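Local atomic coordinates of cobalamin biosynthesis protein CobN (Mycobacterium tuberculosis, PDB entry 7C6O), a protein that probably serves as the catalytic large subunit of cobaltochelatase, the enzyme that inserts cobalt into the corrin ring during cobalamin biosynthesis. Residues G286-S291 / V324-K329. Residues are numbered along the deposited sequence; the frame is centred on the assembly and turned at random.
Sequences GLCLTS and VPFSFK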
loop_
_atom_site.group_PDB
_atom_site.type_symbol
_atom_site.label_atom_id
_atom_site.label_comp_id
_atom_site.label_asym_id
_atom_site.label_seq_id
_atom_site.Cartn_x
_atom_site.Cartn_y
_atom_site.Cartn_z
ATOM N N GLY A 286 -17.673 4.091 -6.861
ATOM C CA GLY A 286 -18.450 4.758 -5.839
ATOM C C GLY A 286 -18.849 3.754 -4.781
ATOM O O GLY A 286 -19.566 2.794 -5.075
ATOM N N LEU A 287 -18.384 3.948 -3.551
ATOM C CA LEU A 287 -18.537 2.925 -2.529
ATOM C C LEU A 287 -19.962 2.919 -1.984
ATOM O O LEU A 287 -20.537 3.974 -1.697
ATOM C CB LEU A 287 -17.528 3.146 -1.403
ATOM C CG LEU A 287 -16.060 3.240 -1.838
ATOM C CD1 LEU A 287 -15.165 3.517 -0.644
ATOM C CD2 LEU A 287 -15.616 1.970 -2.560
ATOM N N CYS A 288 -20.532 1.725 -1.866
ATOM C CA CYS A 288 -21.855 1.509 -1.286
ATOM C C CYS A 288 -21.662 0.513 -0.149
ATOM O O CYS A 288 -21.627 -0.699 -0.381
ATOM C CB CYS A 288 -22.839 0.987 -2.326
ATOM S SG CYS A 288 -23.086 2.094 -3.723
ATOM N N LEU A 289 -21.529 1.021 1.071
ATOM C CA LEU A 289 -21.123 0.172 2.179
ATOM C C LEU A 289 -22.234 -0.797 2.558
ATOM O O LEU A 289 -23.417 -0.445 2.570
ATOM C CB LEU A 289 -20.733 1.021 3.387
ATOM C CG LEU A 289 -19.632 2.051 3.131
ATOM C CD1 LEU A 289 -19.066 2.566 4.443
ATOM C CD2 LEU A 289 -18.532 1.462 2.260
ATOM N N THR A 290 -21.842 -2.035 2.857
ATOM C CA THR A 290 -22.758 -3.030 3.403
ATOM C C THR A 290 -22.895 -2.920 4.914
ATOM O O THR A 290 -23.283 -3.891 5.574
ATOM C CB THR A 290 -22.301 -4.439 3.017
ATOM O OG1 THR A 290 -21.010 -4.696 3.579
ATOM C CG2 THR A 290 -22.221 -4.572 1.508
ATOM N N SER A 291 -22.572 -1.755 5.466
ATOM C CA SER A 291 -22.676 -1.434 6.878
ATOM C C SER A 291 -23.418 -0.115 7.031
ATOM O O SER A 291 -23.425 0.705 6.106
ATOM C CB SER A 291 -21.284 -1.341 7.522
ATOM O OG SER A 291 -20.409 -0.569 6.720
ATOM N N VAL A 324 -15.273 7.498 -2.587
ATOM C CA VAL A 324 -15.753 7.565 -1.207
ATOM C C VAL A 324 -17.116 6.882 -1.121
ATOM O O VAL A 324 -17.718 6.584 -2.163
ATOM C CB VAL A 324 -15.820 9.026 -0.725
ATOM C CG1 VAL A 324 -14.459 9.704 -0.856
ATOM C CG2 VAL A 324 -16.887 9.803 -1.487
ATOM N N PRO A 325 -17.647 6.614 0.077
ATOM C CA PRO A 325 -18.977 5.988 0.166
ATOM C C PRO A 325 -20.084 7.021 0.017
ATOM O O PRO A 325 -20.124 8.011 0.750
ATOM C CB PRO A 325 -18.993 5.364 1.569
ATOM C CG PRO A 325 -17.593 5.527 2.114
ATOM C CD PRO A 325 -17.016 6.704 1.403
ATOM N N PHE A 326 -20.988 6.792 -0.938
ATOM C CA PHE A 326 -22.131 7.678 -1.116
ATOM C C PHE A 326 -23.456 7.052 -0.696
ATOM O O PHE A 326 -24.477 7.746 -0.711
ATOM C CB PHE A 326 -22.232 8.150 -2.575
ATOM C CG PHE A 326 -22.724 7.098 -3.530
ATOM C CD1 PHE A 326 -21.849 6.173 -4.074
ATOM C CD2 PHE A 326 -24.060 7.050 -3.901
ATOM C CE1 PHE A 326 -22.297 5.212 -4.960
ATOM C CE2 PHE A 326 -24.515 6.089 -4.787
ATOM C CZ PHE A 326 -23.634 5.169 -5.317
ATOM N N SER A 327 -23.472 5.771 -0.329
ATOM C CA SER A 327 -24.684 5.144 0.181
ATOM C C SER A 327 -24.293 4.078 1.193
ATOM O O SER A 327 -23.159 3.591 1.205
ATOM C CB SER A 327 -25.539 4.539 -0.941
ATOM O OG SER A 327 -24.942 3.375 -1.476
ATOM N N PHE A 328 -25.248 3.727 2.052
ATOM C CA PHE A 328 -24.989 2.860 3.193
ATOM C C PHE A 328 -26.158 1.909 3.390
ATOM O O PHE A 328 -27.320 2.293 3.231
ATOM C CB PHE A 328 -24.748 3.682 4.468
ATOM C CG PHE A 328 -23.621 4.672 4.338
ATOM C CD1 PHE A 328 -22.337 4.339 4.741
ATOM C CD2 PHE A 328 -23.842 5.925 3.790
ATOM C CE1 PHE A 328 -21.298 5.244 4.609
ATOM C CE2 PHE A 328 -22.806 6.831 3.650
ATOM C CZ PHE A 328 -21.534 6.491 4.062
ATOM N N LYS A 329 -25.833 0.669 3.743
ATOM C CA LYS A 329 -26.825 -0.388 3.890
ATOM C C LYS A 329 -27.599 -0.194 5.187
ATOM O O LYS A 329 -27.004 -0.123 6.268
ATOM C CB LYS A 329 -26.126 -1.747 3.857
ATOM C CG LYS A 329 -26.980 -2.945 4.231
ATOM C CD LYS A 329 -26.250 -4.235 3.867
ATOM C CE LYS A 329 -26.956 -5.469 4.397
ATOM N NZ LYS A 329 -26.888 -5.563 5.882
HETATM O O HOH W 1 -23.566 -6.593 5.953
#
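F326 and C288 meet through their first torsions: F326 CG lies between the backbone N and carbonyl carbon (chi1 74°), and the end of the ring reaches G286 and C288, while the sulfur of C288 sits beside its own N, opposite the carbonyl carbon (chi1 -60°), against the rim of that ring. The result is an oblique sulfur-aromatic contact, with C288 SG 3.4 Å from F326 CE1 and G286 O near the plane of the ring at its edge. S327 OG, buried in the contact, approaches the same sulfur, at 3.2 Å from C288 SG. These two strands illustrate how a parallel pair absorbs an extra residue. L287 lies opposite P325, but C288 pairs with S327, so F326 forms a beta bulge. Around it the backbone ladder continues: L287 N donates to V324 O (3.1 Å), L287 O accepts nearly head-on from F326 N (3.0 Å), and L289 N reaches S327 O. Strands 283-289 and 321-331 are neighbours in a mixed seven-stranded sheet, and strand 337-341 then closes that edge antiparallel, bonding to F328 through V340. The face bearing L287, L289, P325 and F328 is apolar. There L289 lies alongside F328, both side chains pointing the same way, with L289 CD1 3.5 Å from F328 CE1 and L289 CG 3.7 Å from P325 CB; W296 meets the F328 ring from outside the pair, and helix 305-313 packs against L287 and L289. Where strand 283-289 ends, K329 N makes two weak bonds, to L289 O and S291 O. The K329 chain, extended as far as CE and bent at its last torsion, runs past T290, with K329 CD 3.4 Å from T290 O, and a water donates to that carbonyl while accepting a weak bond from K329 NZ; the hydroxyl of T290 is engaged by D307.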